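Local coordinates for translation initiation factor eIF2b-like protein (Chaetomium thermophilum, PDB 5DBO) that forms the beta subunit of the decameric translation initiation factor eIF2B, which probably acts as a guanine nucleotide exchange factor for eIF2, at residues V309-C314 and T374-P379. Numbering follows the deposited sequence.
Sequences VDSGAC and TTDYIP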
loop_
_atom_site.group_PDB
_atom_site.type_symbol
_atom_site.label_atom_id
_atom_site.label_comp_id
_atom_site.label_asym_id
_atom_site.label_seq_id
_atom_site.Cartn_x
_atom_site.Cartn_y
_atom_site.Cartn_z
ATOM N N VAL B 309 7.689 6.045 -21.729
ATOM C CA VAL B 309 8.284 4.820 -21.214
ATOM C C VAL B 309 8.043 3.663 -22.169
ATOM O O VAL B 309 7.405 3.826 -23.214
ATOM C CB VAL B 309 7.710 4.451 -19.835
ATOM C CG1 VAL B 309 8.106 5.486 -18.797
ATOM C CG2 VAL B 309 6.195 4.338 -19.914
ATOM N N ASP B 310 8.566 2.494 -21.814
ATOM C CA ASP B 310 8.287 1.288 -22.576
ATOM C C ASP B 310 6.825 0.917 -22.359
ATOM O O ASP B 310 6.230 1.288 -21.346
ATOM C CB ASP B 310 9.212 0.141 -22.158
ATOM C CG ASP B 310 10.657 0.581 -22.004
ATOM O OD1 ASP B 310 11.356 0.709 -23.033
ATOM O OD2 ASP B 310 11.092 0.797 -20.853
ATOM N N SER B 311 6.246 0.192 -23.310
ATOM C CA SER B 311 4.835 -0.153 -23.224
ATOM C C SER B 311 4.554 -1.081 -22.040
ATOM O O SER B 311 5.260 -2.063 -21.814
ATOM C CB SER B 311 4.370 -0.797 -24.529
ATOM O OG SER B 311 2.959 -0.936 -24.549
ATOM N N GLY B 312 3.488 -0.775 -21.310
ATOM C CA GLY B 312 3.101 -1.548 -20.148
ATOM C C GLY B 312 3.692 -1.054 -18.841
ATOM O O GLY B 312 3.299 -1.499 -17.765
ATOM N N ALA B 313 4.620 -0.111 -18.914
ATOM C CA ALA B 313 5.166 0.462 -17.693
ATOM C C ALA B 313 4.074 1.238 -16.970
ATOM O O ALA B 313 4.089 1.361 -15.740
ATOM C CB ALA B 313 6.346 1.365 -18.002
ATOM N N CYS B 314 3.116 1.744 -17.743
ATOM C CA CYS B 314 2.062 2.571 -17.183
ATOM C C CYS B 314 1.101 1.765 -16.316
ATOM O O CYS B 314 0.481 2.310 -15.398
ATOM C CB CYS B 314 1.294 3.294 -18.282
ATOM S SG CYS B 314 0.325 4.672 -17.625
ATOM N N THR B 374 4.960 0.737 -29.288
ATOM C CA THR B 374 6.106 0.314 -28.479
ATOM C C THR B 374 6.332 1.131 -27.206
ATOM O O THR B 374 6.976 0.655 -26.266
ATOM C CB THR B 374 7.400 0.349 -29.299
ATOM O OG1 THR B 374 7.609 1.672 -29.808
ATOM C CG2 THR B 374 7.313 -0.629 -30.461
ATOM N N THR B 375 5.838 2.366 -27.188
ATOM C CA THR B 375 6.008 3.246 -26.033
ATOM C C THR B 375 4.679 3.737 -25.479
ATOM O O THR B 375 3.691 3.838 -26.202
ATOM C CB THR B 375 6.854 4.480 -26.381
ATOM O OG1 THR B 375 6.163 5.267 -27.362
ATOM C CG2 THR B 375 8.203 4.070 -26.926
ATOM N N ASP B 376 4.677 4.053 -24.189
ATOM C CA ASP B 376 3.493 4.569 -23.516
ATOM C C ASP B 376 3.766 5.903 -22.850
ATOM O O ASP B 376 4.917 6.248 -22.572
ATOM C CB ASP B 376 2.981 3.581 -22.464
ATOM C CG ASP B 376 2.277 2.388 -23.070
ATOM O OD1 ASP B 376 2.051 2.378 -24.301
ATOM O OD2 ASP B 376 1.937 1.462 -22.305
ATOM N N TYR B 377 2.702 6.664 -22.619
ATOM C CA TYR B 377 2.825 7.924 -21.906
ATOM C C TYR B 377 2.314 7.769 -20.480
ATOM O O TYR B 377 1.284 7.143 -20.237
ATOM C CB TYR B 377 2.075 9.046 -22.628
ATOM C CG TYR B 377 1.981 10.331 -21.833
ATOM C CD1 TYR B 377 3.045 11.224 -21.791
ATOM C CD2 TYR B 377 0.821 10.667 -21.153
ATOM C CE1 TYR B 377 2.964 12.404 -21.072
ATOM C CE2 TYR B 377 0.729 11.846 -20.434
ATOM C CZ TYR B 377 1.804 12.710 -20.396
ATOM O OH TYR B 377 1.716 13.884 -19.680
ATOM N N ILE B 378 3.063 8.323 -19.539
ATOM C CA ILE B 378 2.654 8.354 -18.145
ATOM C C ILE B 378 2.487 9.796 -17.691
ATOM O O ILE B 378 3.455 10.556 -17.675
ATOM C CB ILE B 378 3.674 7.643 -17.233
ATOM C CG1 ILE B 378 3.780 6.166 -17.601
ATOM C CG2 ILE B 378 3.281 7.788 -15.775
ATOM C CD1 ILE B 378 4.660 5.367 -16.660
ATOM N N PRO B 379 1.252 10.187 -17.343
ATOM C CA PRO B 379 1.029 11.539 -16.823
ATOM C C PRO B 379 1.793 11.730 -15.514
ATOM O O PRO B 379 2.010 10.760 -14.790
ATOM C CB PRO B 379 -0.489 11.600 -16.625
ATOM C CG PRO B 379 -0.920 10.188 -16.542
ATOM C CD PRO B 379 0.006 9.410 -17.420
#
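D376 and V309 face each other as an antiparallel hydrogen-bonded pair and exchange two backbone bonds. V309 N gives a nearly straight bond to D376 O (2.9 Å, 174°), and D376 N returns one to V309 O. Two residues further on, S311 N gives T374 O a weak bond as the first chain leaves the sheet. The side chain of D376 reaches across to the turn that follows. Chi1 of -75° sets CG of D376 anti to the carbonyl carbon, and D376 CG lies 3.6 Å from S311 CA. D376 OD2 accepts G312 N at 2.9 Å, approached from about 50° above the carboxylate plane. The hydroxyl of S311 sits beside both carboxylate oxygens at long, weak range and also reaches weakly to T373 O. A backbone group of a neighbouring chain, a different protein, bonds to OD2 of D376 as well, so this oxygen ties the turn to the subunit interface. In the fold, strand 375-378 is an outer strand of a small three-stranded antiparallel sheet, and 307-310 its middle strand; a type II beta turn from D310 to A313, with G312 at the N-cap position, leads from that strand into helix 313-322. An alanine in place of D376 would probably leave the G312 amide and the neighbouring chain's backbone group without their acceptor, and the turn less firmly fixed. V309 and I378 share the apolar part of the contact, their side chains crossing at about a right angle with V309 CG2 3.7 Å from I378 CD1, and both lie against F296 of strand 293-297. From the first helical turn, C314 lays SG 3.8 Å from I378 CG1.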